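PDB 3DXQ: choline/ethanolamine kinase family protein from Mesorhizobium loti, which probably transfers a phosphate group to a small amino alcohol such as ethanolamine or choline, as a member of the kinase-like phosphotransferases. Local coordinates for residues Met202-Trp207 with Val244-Met249; Glu98-Arg103 with Gly216-Asn221; Pro15-Tyr20 with Phe35-Leu40; Pro72-Val77 with Met84-Ile89. All coordinates share one frame; numbering follows the deposited sequence.

From the N terminus, interaction 3 comes first: the loop after helix 3-10 folds onto the turn joining strands 32-37 and 40-45, closing a short loop that contains strand 24-27. Interaction 4 follows in series as the hairpin of strands 74-77 and 84-87. The two touch, Asp39 O and Tyr88 N being 2.8 Å apart, and both reach the five-stranded antiparallel sheet of the N-terminal lobe. Interaction 2 then joins helix 97-102 to the link between helices 206-215 and 220-231, a span of more than a hundred residues. Interaction 1 opens at 202-207, before interaction 2 closes at 216-221, and itself closes only later, on helix 237-263, so these two cross. Both tie down helices of the C-terminal lobe.

Interaction 1. Residues Met202-Trp207 with Val244-Met249; sequences MNDPLW and VIYKAM
The chain turns a corner at Met202, within strand 201-203, and runs on into helix 206-215, whose first turn lies against helix 237-263 with the CA atoms of Trp207 and Tyr246 5.6 Å apart. The residues that touch are all buried in the helical lobe of a protein-kinase-like fold. The entry to the helix is tied by Trp207 N to Asp204 O and by a capping bond from Leu206 N to Asp204 OD1.

Tyr246 carries the contact. With CG beside its backbone N (chi1 -67°), its ring reaches across to the helix start, and the hydroxyl donates to Asp204 OD2, modelled at 2.3 Å. The carboxylate stands almost upright to the phenol ring (planes 88° apart); OD2 lies at the ring edge, and the hydroxyl meets it from above the carboxylate plane. Arg242 adds a salt bridge to OD1, and this set of partners is likely to keep Asp204 ionised. Trp207 CB lies over one face of the Tyr246 ring, and the indole crosses that ring obliquely, CE3 meeting Tyr246 CD1 at 3.5 Å. Selenomethionine Met249 adds its CB near Trp207 CZ3, and at the polar side of the indole Trp207 NE1 is hydrogen-bonded to Cys178 O.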
loop_
_atom_site.group_PDB
_atom_site.type_symbol
_atom_site.label_atom_id
_atom_site.label_comp_id
_atom_site.label_asym_id
_atom_site.label_seq_id
_atom_site.Cartn_x
_atom_site.Cartn_y
_atom_site.Cartn_z
HETATM N N MSE A 202 6.875 2.507 10.440
HETATM C CA MSE A 202 7.554 1.328 10.940
HETATM C C MSE A 202 6.419 0.324 11.123
HETATM O O MSE A 202 5.343 0.702 11.590
HETATM C CB MSE A 202 8.252 1.610 12.268
HETATM C CG MSE A 202 9.277 2.714 12.225
HETATM SE SE MSE A 202 10.561 2.440 10.756
HETATM C CE MSE A 202 11.396 0.750 11.432
ATOM N N ASN A 203 6.655 -0.935 10.743
ATOM C CA ASN A 203 5.639 -1.957 10.751
ATOM C C ASN A 203 6.280 -3.348 10.664
ATOM O O ASN A 203 7.502 -3.487 10.498
ATOM C CB ASN A 203 4.717 -1.724 9.545
ATOM C CG ASN A 203 3.373 -2.446 9.660
ATOM O OD1 ASN A 203 3.095 -3.130 10.634
ATOM N ND2 ASN A 203 2.542 -2.287 8.644
ATOM N N ASP A 204 5.447 -4.377 10.823
ATOM C CA ASP A 204 5.846 -5.759 10.569
ATOM C C ASP A 204 6.048 -5.859 9.060
ATOM O O ASP A 204 5.089 -5.704 8.318
ATOM C CB ASP A 204 4.733 -6.689 11.012
ATOM C CG ASP A 204 5.078 -8.144 10.872
ATOM O OD1 ASP A 204 6.071 -8.478 10.189
ATOM O OD2 ASP A 204 4.308 -8.950 11.457
ATOM N N PRO A 205 7.291 -6.113 8.604
ATOM C CA PRO A 205 7.604 -6.154 7.193
ATOM C C PRO A 205 6.647 -6.992 6.372
ATOM O O PRO A 205 6.410 -6.669 5.210
ATOM C CB PRO A 205 9.006 -6.797 7.166
ATOM C CG PRO A 205 9.219 -7.362 8.513
ATOM C CD PRO A 205 8.474 -6.453 9.410
ATOM N N LEU A 206 6.108 -8.058 6.954
ATOM C CA LEU A 206 5.189 -8.931 6.226
ATOM C C LEU A 206 3.811 -8.329 5.989
ATOM O O LEU A 206 2.974 -8.924 5.292
ATOM C CB LEU A 206 5.082 -10.315 6.902
ATOM C CG LEU A 206 6.417 -11.041 6.991
ATOM C CD1 LEU A 206 6.232 -12.504 7.308
ATOM C CD2 LEU A 206 7.259 -10.838 5.710
ATOM N N TRP A 207 3.555 -7.155 6.552
ATOM C CA TRP A 207 2.305 -6.472 6.248
ATOM C C TRP A 207 2.330 -6.042 4.785
ATOM O O TRP A 207 1.314 -6.140 4.088
ATOM C CB TRP A 207 2.097 -5.241 7.109
ATOM C CG TRP A 207 1.086 -4.349 6.529
ATOM C CD1 TRP A 207 1.298 -3.368 5.603
ATOM C CD2 TRP A 207 -0.313 -4.351 6.810
ATOM N NE1 TRP A 207 0.108 -2.753 5.288
ATOM C CE2 TRP A 207 -0.896 -3.327 6.024
ATOM C CE3 TRP A 207 -1.127 -5.102 7.657
ATOM C CZ2 TRP A 207 -2.246 -3.051 6.049
ATOM C CZ3 TRP A 207 -2.481 -4.828 7.685
ATOM C CH2 TRP A 207 -3.032 -3.813 6.881
ATOM N N VAL A 244 -0.564 -14.476 5.324
ATOM C CA VAL A 244 -1.987 -14.800 5.199
ATOM C C VAL A 244 -2.820 -14.006 6.226
ATOM O O VAL A 244 -3.891 -13.501 5.903
ATOM C CB VAL A 244 -2.200 -16.304 5.298
ATOM C CG1 VAL A 244 -3.679 -16.657 5.362
ATOM C CG2 VAL A 244 -1.537 -16.969 4.112
ATOM N N ILE A 245 -2.301 -13.861 7.442
ATOM C CA ILE A 245 -2.986 -13.109 8.493
ATOM C C ILE A 245 -3.214 -11.652 8.071
ATOM O O ILE A 245 -4.324 -11.097 8.245
ATOM C CB ILE A 245 -2.191 -13.168 9.827
ATOM C CG1 ILE A 245 -2.501 -14.475 10.552
ATOM C CG2 ILE A 245 -2.543 -12.021 10.739
ATOM C CD1 ILE A 245 -3.963 -14.634 10.853
ATOM N N TYR A 246 -2.175 -11.046 7.502
ATOM C CA TYR A 246 -2.272 -9.669 7.035
ATOM C C TYR A 246 -3.163 -9.547 5.797
ATOM O O TYR A 246 -3.864 -8.541 5.648
ATOM C CB TYR A 246 -0.880 -9.059 6.796
ATOM C CG TYR A 246 -0.093 -8.873 8.086
ATOM C CD1 TYR A 246 -0.651 -8.223 9.180
ATOM C CD2 TYR A 246 1.210 -9.336 8.200
ATOM C CE1 TYR A 246 0.063 -8.059 10.369
ATOM C CE2 TYR A 246 1.944 -9.168 9.380
ATOM C CZ TYR A 246 1.361 -8.528 10.467
ATOM O OH TYR A 246 2.085 -8.352 11.638
ATOM N N LYS A 247 -3.149 -10.544 4.912
ATOM C CA LYS A 247 -4.110 -10.539 3.812
ATOM C C LYS A 247 -5.507 -10.295 4.397
ATOM O O LYS A 247 -6.229 -9.426 3.934
ATOM C CB LYS A 247 -4.112 -11.865 3.049
ATOM C CG LYS A 247 -3.117 -12.004 1.912
ATOM C CD LYS A 247 -3.121 -13.452 1.423
ATOM C CE LYS A 247 -3.003 -13.586 -0.079
ATOM N NZ LYS A 247 -2.794 -15.007 -0.524
ATOM N N ALA A 248 -5.866 -11.040 5.439
ATOM C CA ALA A 248 -7.189 -10.899 6.050
ATOM C C ALA A 248 -7.353 -9.538 6.724
ATOM O O ALA A 248 -8.344 -8.858 6.495
ATOM C CB ALA A 248 -7.467 -12.044 7.055
HETATM N N MSE A 249 -6.393 -9.142 7.554
HETATM C CA MSE A 249 -6.495 -7.875 8.281
HETATM C C MSE A 249 -6.488 -6.661 7.378
HETATM O O MSE A 249 -7.111 -5.658 7.693
HETATM C CB MSE A 249 -5.362 -7.736 9.291
HETATM C CG MSE A 249 -5.453 -8.666 10.485
HETATM SE SE MSE A 249 -7.280 -8.812 11.212
HETATM C CE MSE A 249 -6.815 -9.266 12.997
#

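Interaction 2. Residues Glu98-Arg103 with Gly216-Asn221; sequences EKFKTR and GKFNAN
This is an aromatic contact with a lysine-to-backbone hydrogen bond beside it, made where the short helix 97-102 of the kinase-like fold meets the link between helices 206-215 and 220-231. Its inner half is an edge-to-face (T-shaped) pair of phenylalanines. Phe218 turns its CE1-CZ edge toward one face of Phe100, with the ring centroids 5.2 Å apart and the planes at 60°. The touch falls near the rim of the Phe100 ring rather than over its centre: Phe218 CE1 is 3.7 Å from Phe100 CG, and Phe218 CZ is equally close to Phe100 CD1. Gly216 lies close by, and a CB there would run into Phe218 CE1, so the missing side chain lets the ring sit where it does.

The outer half belongs to Lys101. Its chain bends at chi2 (-93°) and again at chi4, bringing NZ round to Lys217 O, to which it donates a hydrogen bond of 3.0 Å from above the carbonyl plane. Lys217 has just left the helix with positive phi, a turn of the backbone that precedes Asn219, the N-cap of helix 220-231.

Around this pair, Leu212 of helix 206-215 packs against both phenylalanine rings, and Ser106 and Pro107 of helix 106-118 touch Phe100 and Phe218 respectively. Beyond Lys101, Arg103 forms a salt bridge with Asp187 of strand 185-187, tying the end of helix 97-102 to the three-stranded sheet.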
loop_
_atom_site.group_PDB
_atom_site.type_symbol
_atom_site.label_atom_id
_atom_site.label_comp_id
_atom_site.label_asym_id
_atom_site.label_seq_id
_atom_site.Cartn_x
_atom_site.Cartn_y
_atom_site.Cartn_z
ATOM N N GLU A 98 -3.526 -7.549 -13.273
ATOM C CA GLU A 98 -3.360 -8.208 -14.565
ATOM C C GLU A 98 -1.889 -8.285 -14.970
ATOM O O GLU A 98 -1.404 -9.347 -15.339
ATOM C CB GLU A 98 -4.193 -7.506 -15.648
ATOM C CG GLU A 98 -4.237 -8.250 -16.978
ATOM C CD GLU A 98 -4.987 -7.499 -18.096
ATOM O OE1 GLU A 98 -5.797 -6.581 -17.800
ATOM O OE2 GLU A 98 -4.770 -7.847 -19.286
ATOM N N LYS A 99 -1.169 -7.177 -14.880
ATOM C CA LYS A 99 0.243 -7.192 -15.260
ATOM C C LYS A 99 1.108 -8.065 -14.347
ATOM O O LYS A 99 2.179 -8.522 -14.773
ATOM C CB LYS A 99 0.814 -5.778 -15.329
ATOM C CG LYS A 99 0.222 -4.914 -16.448
ATOM C CD LYS A 99 0.389 -3.423 -16.086
ATOM C CE LYS A 99 -0.136 -2.482 -17.151
ATOM N NZ LYS A 99 0.838 -2.395 -18.253
ATOM N N PHE A 100 0.657 -8.294 -13.110
ATOM C CA PHE A 100 1.390 -9.161 -12.174
ATOM C C PHE A 100 1.303 -10.638 -12.543
ATOM O O PHE A 100 2.144 -11.418 -12.145
ATOM C CB PHE A 100 0.971 -8.931 -10.710
ATOM C CG PHE A 100 1.847 -7.921 -9.980
ATOM C CD1 PHE A 100 3.183 -8.202 -9.720
ATOM C CD2 PHE A 100 1.333 -6.711 -9.543
ATOM C CE1 PHE A 100 3.992 -7.279 -9.054
ATOM C CE2 PHE A 100 2.114 -5.808 -8.872
ATOM C CZ PHE A 100 3.461 -6.093 -8.627
ATOM N N LYS A 101 0.273 -11.012 -13.289
ATOM C CA LYS A 101 0.158 -12.362 -13.868
ATOM C C LYS A 101 0.886 -12.359 -15.233
ATOM O O LYS A 101 1.548 -13.316 -15.603
ATOM C CB LYS A 101 -1.316 -12.748 -14.116
ATOM C CG LYS A 101 -2.302 -12.577 -12.962
ATOM C CD LYS A 101 -2.484 -13.832 -12.104
ATOM C CE LYS A 101 -3.836 -13.833 -11.357
ATOM N NZ LYS A 101 -4.130 -12.581 -10.626
ATOM N N THR A 102 0.753 -11.262 -15.967
ATOM C CA THR A 102 1.299 -11.111 -17.331
ATOM C C THR A 102 2.822 -10.992 -17.465
ATOM O O THR A 102 3.399 -11.513 -18.413
ATOM C CB THR A 102 0.673 -9.844 -18.009
ATOM O OG1 THR A 102 -0.566 -10.216 -18.628
ATOM C CG2 THR A 102 1.610 -9.194 -19.070
ATOM N N ARG A 103 3.466 -10.282 -16.549
ATOM C CA ARG A 103 4.898 -10.007 -16.691
ATOM C C ARG A 103 5.675 -10.990 -15.832
ATOM O O ARG A 103 5.701 -10.865 -14.609
ATOM C CB ARG A 103 5.197 -8.543 -16.322
ATOM C CG ARG A 103 4.357 -7.545 -17.144
ATOM C CD ARG A 103 4.412 -6.107 -16.631
ATOM N NE ARG A 103 5.766 -5.554 -16.671
ATOM C CZ ARG A 103 6.379 -5.126 -17.771
ATOM N NH1 ARG A 103 5.763 -5.168 -18.949
ATOM N NH2 ARG A 103 7.613 -4.653 -17.706
ATOM N N GLY A 216 -3.115 -7.262 -5.355
ATOM C CA GLY A 216 -2.825 -7.828 -6.687
ATOM C C GLY A 216 -3.604 -9.076 -7.069
ATOM O O GLY A 216 -3.406 -9.617 -8.160
ATOM N N LYS A 217 -4.476 -9.531 -6.169
ATOM C CA LYS A 217 -5.231 -10.771 -6.361
ATOM C C LYS A 217 -4.260 -11.888 -6.709
ATOM O O LYS A 217 -4.448 -12.610 -7.681
ATOM C CB LYS A 217 -6.287 -10.619 -7.459
ATOM C CG LYS A 217 -7.119 -9.346 -7.369
ATOM C CD LYS A 217 -8.402 -9.432 -8.199
ATOM C CE LYS A 217 -9.114 -8.076 -8.264
ATOM N NZ LYS A 217 -10.490 -8.152 -8.855
ATOM N N PHE A 218 -3.209 -12.009 -5.905
ATOM C CA PHE A 218 -2.158 -12.988 -6.145
ATOM C C PHE A 218 -2.636 -14.375 -5.867
ATOM O O PHE A 218 -3.291 -14.606 -4.866
ATOM C CB PHE A 218 -0.965 -12.727 -5.232
ATOM C CG PHE A 218 -0.012 -11.704 -5.746
ATOM C CD1 PHE A 218 -0.435 -10.679 -6.583
ATOM C CD2 PHE A 218 1.313 -11.720 -5.318
ATOM C CE1 PHE A 218 0.463 -9.734 -7.045
ATOM C CE2 PHE A 218 2.217 -10.766 -5.770
ATOM C CZ PHE A 218 1.798 -9.774 -6.631
ATOM N N ASN A 219 -2.306 -15.308 -6.740
ATOM C CA ASN A 219 -2.657 -16.705 -6.472
ATOM C C ASN A 219 -1.508 -17.310 -5.663
ATOM O O ASN A 219 -0.495 -16.659 -5.447
ATOM C CB ASN A 219 -2.948 -17.489 -7.766
ATOM C CG ASN A 219 -1.792 -17.466 -8.731
ATOM O OD1 ASN A 219 -0.621 -17.355 -8.336
ATOM N ND2 ASN A 219 -2.106 -17.546 -10.001
ATOM N N ALA A 220 -1.691 -18.554 -5.221
ATOM C CA ALA A 220 -0.696 -19.264 -4.414
ATOM C C ALA A 220 0.698 -19.194 -5.012
ATOM O O ALA A 220 1.673 -18.988 -4.291
ATOM C CB ALA A 220 -1.102 -20.705 -4.241
ATOM N N ASN A 221 0.786 -19.389 -6.322
ATOM C CA ASN A 221 2.063 -19.394 -7.027
ATOM C C ASN A 221 2.789 -18.058 -6.936
ATOM O O ASN A 221 3.977 -18.019 -6.683
ATOM C CB ASN A 221 1.848 -19.776 -8.496
ATOM C CG ASN A 221 1.392 -21.192 -8.643
ATOM O OD1 ASN A 221 0.401 -21.484 -9.327
ATOM N ND2 ASN A 221 2.079 -22.095 -7.955
#

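Interaction 3. Residues Pro15-Tyr20 with Phe35-Leu40; sequences PMLAGY and FRAGDL
A two-residue beta hairpin in the N-terminal lobe of the kinase-like fold is covered here by the loop that leads from helix 3-10 to strand 24-27. The hairpin turns from strand 32-37 into strand 40-45 through a type II' turn, Ala37 to Leu40, closed by Ala37 N to Leu40 O and Leu40 N to Ala37 O. Gly38 takes its first corner at positive phi, as is usual for this turn. Opposite, Leu17 to Tyr20 form a type II turn that delivers Tyr20 to the hairpin.

The Tyr20 ring, with CG anti to the backbone N (chi1 169°), lays one face on the end of the strand. Ala37 CB sits 4.1 Å from the ring centroid and 22° off the normal, a CH-pi contact, while Ala37 C lies over the same ring nearer its rim. The hydroxyl is hydrogen-bonded to Pro23 O, which anchors the far end of the ring. An alanine here would remove ring and hydroxyl together, and would probably lose both the cover over Ala37 and the tie to Pro23.

Beside the ring, an apolar cluster completes the contact. Leu17 CD2 meets Leu40 CD1 at 3.5 Å and lies 4.1 Å from Ala37 CB, and the Met16 side chain (selenomethionine) crosses that of Leu40 at about a right angle, its CE touching the same CD1 methyl. On the other side of the hairpin, Arg36 braces the turn: its NE donates to Gly38 O at 3.0 Å, nearly along the C=O axis.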
loop_
_atom_site.group_PDB
_atom_site.type_symbol
_atom_site.label_atom_id
_atom_site.label_comp_id
_atom_site.label_asym_id
_atom_site.label_seq_id
_atom_site.Cartn_x
_atom_site.Cartn_y
_atom_site.Cartn_z
ATOM N N PRO A 15 10.752 26.325 -9.923
ATOM C CA PRO A 15 11.742 26.833 -10.881
ATOM C C PRO A 15 12.199 25.794 -11.895
ATOM O O PRO A 15 12.281 26.100 -13.073
ATOM C CB PRO A 15 12.914 27.274 -9.991
ATOM C CG PRO A 15 12.313 27.536 -8.670
ATOM C CD PRO A 15 11.218 26.503 -8.533
HETATM N N MSE A 16 12.469 24.574 -11.460
HETATM C CA MSE A 16 12.924 23.520 -12.398
HETATM C C MSE A 16 11.889 23.032 -13.429
HETATM O O MSE A 16 12.256 22.401 -14.420
HETATM C CB MSE A 16 13.526 22.322 -11.668
HETATM C CG MSE A 16 12.994 22.065 -10.287
HETATM SE SE MSE A 16 13.316 20.246 -9.740
HETATM C CE MSE A 16 14.558 19.638 -11.019
ATOM N N LEU A 17 10.609 23.306 -13.201
ATOM C CA LEU A 17 9.595 23.019 -14.205
ATOM C C LEU A 17 9.116 24.279 -14.932
ATOM O O LEU A 17 8.611 24.184 -16.044
ATOM C CB LEU A 17 8.414 22.300 -13.571
ATOM C CG LEU A 17 8.695 20.878 -13.095
ATOM C CD1 LEU A 17 7.460 20.307 -12.409
ATOM C CD2 LEU A 17 9.102 20.014 -14.260
ATOM N N ALA A 18 9.272 25.454 -14.319
ATOM C CA ALA A 18 8.820 26.726 -14.922
ATOM C C ALA A 18 9.143 26.823 -16.410
ATOM O O ALA A 18 10.214 26.395 -16.864
ATOM C CB ALA A 18 9.430 27.922 -14.178
ATOM N N GLY A 19 8.205 27.377 -17.167
ATOM C CA GLY A 19 8.382 27.574 -18.603
ATOM C C GLY A 19 8.477 26.298 -19.431
ATOM O O GLY A 19 9.111 26.287 -20.490
ATOM N N TYR A 20 7.865 25.217 -18.947
ATOM C CA TYR A 20 7.776 23.975 -19.705
ATOM C C TYR A 20 6.506 24.037 -20.523
ATOM O O TYR A 20 5.392 23.963 -19.978
ATOM C CB TYR A 20 7.726 22.776 -18.777
ATOM C CG TYR A 20 7.375 21.489 -19.476
ATOM C CD1 TYR A 20 8.352 20.749 -20.136
ATOM C CD2 TYR A 20 6.070 20.999 -19.463
ATOM C CE1 TYR A 20 8.038 19.550 -20.774
ATOM C CE2 TYR A 20 5.747 19.813 -20.099
ATOM C CZ TYR A 20 6.732 19.098 -20.759
ATOM O OH TYR A 20 6.418 17.920 -21.383
ATOM N N PHE A 35 1.385 14.331 -12.985
ATOM C CA PHE A 35 1.620 14.636 -14.382
ATOM C C PHE A 35 3.080 14.544 -14.790
ATOM O O PHE A 35 3.954 15.052 -14.111
ATOM C CB PHE A 35 1.144 16.058 -14.669
ATOM C CG PHE A 35 -0.292 16.260 -14.386
ATOM C CD1 PHE A 35 -1.240 16.028 -15.370
ATOM C CD2 PHE A 35 -0.708 16.639 -13.124
ATOM C CE1 PHE A 35 -2.569 16.201 -15.108
ATOM C CE2 PHE A 35 -2.045 16.803 -12.849
ATOM C CZ PHE A 35 -2.980 16.584 -13.843
ATOM N N ARG A 36 3.343 13.936 -15.929
ATOM C CA ARG A 36 4.702 13.878 -16.426
ATOM C C ARG A 36 4.997 15.131 -17.247
ATOM O O ARG A 36 4.282 15.395 -18.200
ATOM C CB ARG A 36 4.882 12.633 -17.276
ATOM C CG ARG A 36 6.300 12.428 -17.697
ATOM C CD ARG A 36 6.409 11.353 -18.720
ATOM N NE ARG A 36 7.579 11.594 -19.546
ATOM C CZ ARG A 36 7.903 10.862 -20.603
ATOM N NH1 ARG A 36 7.147 9.820 -20.954
ATOM N NH2 ARG A 36 8.996 11.177 -21.294
ATOM N N ALA A 37 6.027 15.893 -16.861
ATOM C CA ALA A 37 6.439 17.111 -17.550
ATOM C C ALA A 37 7.884 16.942 -17.974
ATOM O O ALA A 37 8.791 17.103 -17.155
ATOM C CB ALA A 37 6.295 18.299 -16.633
ATOM N N GLY A 38 8.105 16.618 -19.246
ATOM C CA GLY A 38 9.453 16.371 -19.755
ATOM C C GLY A 38 9.929 15.032 -19.232
ATOM O O GLY A 38 9.372 13.996 -19.566
ATOM N N ASP A 39 10.945 15.071 -18.377
ATOM C CA ASP A 39 11.503 13.884 -17.733
ATOM C C ASP A 39 11.277 13.927 -16.213
ATOM O O ASP A 39 11.839 13.129 -15.475
ATOM C CB ASP A 39 13.000 13.803 -18.067
ATOM C CG ASP A 39 13.248 13.850 -19.563
ATOM O OD1 ASP A 39 12.615 13.056 -20.266
ATOM O OD2 ASP A 39 14.049 14.680 -20.049
ATOM N N LEU A 40 10.464 14.875 -15.751
ATOM C CA LEU A 40 10.187 15.015 -14.326
ATOM C C LEU A 40 8.702 14.723 -14.139
ATOM O O LEU A 40 7.950 14.790 -15.095
ATOM C CB LEU A 40 10.540 16.429 -13.851
ATOM C CG LEU A 40 11.975 16.904 -14.090
ATOM C CD1 LEU A 40 12.123 18.392 -13.805
ATOM C CD2 LEU A 40 12.953 16.128 -13.254
#

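Interaction 4. Residues Pro72-Val77 with Met84-Ile89; sequences PEVLHV and MVTRYI
Four backbone bonds hold strands 74-77 and 84-87 as an antiparallel hairpin at the edge of the N-lobe sheet of this kinase-like fold, and a classic beta bulge interrupts their register. Val85 O faces two residues at once: Leu75 N donates to it at 2.8 Å, nearly along the C=O axis, and His76 N adds a weaker bond. Val85 N returns a bond of 3.0 Å to His76 O, and a weak one runs from Arg87 N to Glu73 O.

On the face carrying Val74, Val77 and Met84, the CG of selenomethionine Met84 lies 4.2 Å from Val74 CG1. His76 and Val85 meet through their CB atoms on the other face. Where the segments run on past the paired strands, Pro72 and Ile89 cross at about a right angle, CG against CD1.

Leu75 sits at the bulge and points toward strand 84-87. Its CD1 lies over one face of the Arg87 guanidinium, 3.5 Å from NH1, while Glu73 OE1 comes to the edge of that group in a salt bridge of 2.9 Å to NH1. Arg87, bent at chi3 (-94°), lies alongside Glu73 and points the same way, with the two planes 22° apart.

Further out, Leu75 also packs on Leu40 of strand 40-45 and on Met16. An aspartate in place of Leu75 would lose its methyls, and is likely to disturb the cover on the guanidinium and this packing. Ala62 of helix 55-67 packs against Val74, and Thr86 OG1 is hydrogen-bonded to Arg43 NH1.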
loop_
_atom_site.group_PDB
_atom_site.type_symbol
_atom_site.label_atom_id
_atom_site.label_comp_id
_atom_site.label_asym_id
_atom_site.label_seq_id
_atom_site.Cartn_x
_atom_site.Cartn_y
_atom_site.Cartn_z
ATOM N N PRO A 72 11.846 6.630 -6.550
ATOM C CA PRO A 72 12.545 7.577 -7.400
ATOM C C PRO A 72 13.003 8.786 -6.600
ATOM O O PRO A 72 12.408 9.105 -5.563
ATOM C CB PRO A 72 11.486 8.000 -8.419
ATOM C CG PRO A 72 10.411 6.968 -8.331
ATOM C CD PRO A 72 10.441 6.439 -6.945
ATOM N N GLU A 73 14.082 9.409 -7.067
ATOM C CA GLU A 73 14.614 10.617 -6.489
ATOM C C GLU A 73 13.535 11.670 -6.254
ATOM O O GLU A 73 12.683 11.884 -7.111
ATOM C CB GLU A 73 15.636 11.230 -7.441
ATOM C CG GLU A 73 17.068 10.990 -7.094
ATOM C CD GLU A 73 17.942 12.061 -7.702
ATOM O OE1 GLU A 73 17.965 12.159 -8.955
ATOM O OE2 GLU A 73 18.575 12.819 -6.920
ATOM N N VAL A 74 13.588 12.330 -5.100
ATOM C CA VAL A 74 12.668 13.415 -4.779
ATOM C C VAL A 74 13.423 14.712 -4.983
ATOM O O VAL A 74 14.313 15.037 -4.215
ATOM C CB VAL A 74 12.166 13.321 -3.334
ATOM C CG1 VAL A 74 11.408 14.569 -2.956
ATOM C CG2 VAL A 74 11.309 12.114 -3.175
ATOM N N LEU A 75 13.074 15.445 -6.028
ATOM C CA LEU A 75 13.824 16.635 -6.410
ATOM C C LEU A 75 13.289 17.922 -5.814
ATOM O O LEU A 75 14.008 18.919 -5.770
ATOM C CB LEU A 75 13.857 16.764 -7.931
ATOM C CG LEU A 75 14.376 15.505 -8.638
ATOM C CD1 LEU A 75 14.338 15.707 -10.142
ATOM C CD2 LEU A 75 15.791 15.130 -8.164
ATOM N N HIS A 76 12.045 17.926 -5.345
ATOM C CA HIS A 76 11.501 19.165 -4.823
ATOM C C HIS A 76 10.228 18.931 -4.050
ATOM O O HIS A 76 9.466 18.032 -4.356
ATOM C CB HIS A 76 11.266 20.157 -5.977
ATOM C CG HIS A 76 10.935 21.543 -5.527
ATOM N ND1 HIS A 76 10.020 22.340 -6.180
ATOM C CD2 HIS A 76 11.372 22.262 -4.467
ATOM C CE1 HIS A 76 9.924 23.500 -5.556
ATOM N NE2 HIS A 76 10.729 23.475 -4.508
ATOM N N VAL A 77 10.034 19.724 -3.008
ATOM C CA VAL A 77 8.822 19.661 -2.216
ATOM C C VAL A 77 8.409 21.095 -1.951
ATOM O O VAL A 77 9.258 21.979 -1.813
ATOM C CB VAL A 77 9.045 18.923 -0.911
ATOM C CG1 VAL A 77 7.741 18.806 -0.140
ATOM C CG2 VAL A 77 9.612 17.560 -1.195
HETATM N N MSE A 84 4.999 17.857 -5.117
HETATM C CA MSE A 84 6.281 17.148 -5.124
HETATM C C MSE A 84 6.767 16.851 -6.548
HETATM O O MSE A 84 5.987 16.415 -7.408
HETATM C CB MSE A 84 6.144 15.862 -4.309
HETATM C CG MSE A 84 7.415 15.095 -4.111
HETATM SE SE MSE A 84 7.038 13.327 -3.354
HETATM C CE MSE A 84 6.782 13.859 -1.511
ATOM N N VAL A 85 8.049 17.119 -6.798
ATOM C CA VAL A 85 8.656 16.807 -8.087
ATOM C C VAL A 85 9.611 15.626 -7.944
ATOM O O VAL A 85 10.534 15.662 -7.138
ATOM C CB VAL A 85 9.428 17.984 -8.663
ATOM C CG1 VAL A 85 9.936 17.615 -10.060
ATOM C CG2 VAL A 85 8.551 19.244 -8.693
ATOM N N THR A 86 9.370 14.575 -8.717
ATOM C CA THR A 86 10.238 13.415 -8.735
ATOM C C THR A 86 10.775 13.238 -10.138
ATOM O O THR A 86 10.342 13.918 -11.058
ATOM C CB THR A 86 9.473 12.153 -8.324
ATOM O OG1 THR A 86 8.376 11.951 -9.221
ATOM C CG2 THR A 86 8.949 12.308 -6.929
ATOM N N ARG A 87 11.714 12.320 -10.300
ATOM C CA ARG A 87 12.269 12.069 -11.603
ATOM C C ARG A 87 11.422 11.000 -12.260
ATOM O O ARG A 87 10.996 10.052 -11.603
ATOM C CB ARG A 87 13.743 11.666 -11.511
ATOM C CG ARG A 87 14.345 11.358 -12.869
ATOM C CD ARG A 87 15.859 11.497 -12.905
ATOM N NE ARG A 87 16.244 12.824 -13.360
ATOM C CZ ARG A 87 16.718 13.788 -12.586
ATOM N NH1 ARG A 87 16.905 13.619 -11.287
ATOM N NH2 ARG A 87 17.020 14.931 -13.128
ATOM N N TYR A 88 11.162 11.164 -13.551
ATOM C CA TYR A 88 10.402 10.183 -14.289
ATOM C C TYR A 88 11.317 9.060 -14.711
ATOM O O TYR A 88 12.399 9.301 -15.242
ATOM C CB TYR A 88 9.742 10.759 -15.539
ATOM C CG TYR A 88 8.999 9.718 -16.356
ATOM C CD1 TYR A 88 7.834 9.124 -15.870
ATOM C CD2 TYR A 88 9.455 9.334 -17.614
ATOM C CE1 TYR A 88 7.133 8.169 -16.619
ATOM C CE2 TYR A 88 8.756 8.384 -18.377
ATOM C CZ TYR A 88 7.598 7.808 -17.865
ATOM O OH TYR A 88 6.913 6.871 -18.600
ATOM N N ILE A 89 10.822 7.844 -14.499
ATOM C CA ILE A 89 11.474 6.603 -14.894
ATOM C C ILE A 89 10.995 6.134 -16.279
ATOM O O ILE A 89 9.901 5.560 -16.426
ATOM C CB ILE A 89 11.141 5.531 -13.875
ATOM C CG1 ILE A 89 11.720 5.947 -12.534
ATOM C CG2 ILE A 89 11.695 4.186 -14.305
ATOM C CD1 ILE A 89 11.203 5.101 -11.389
#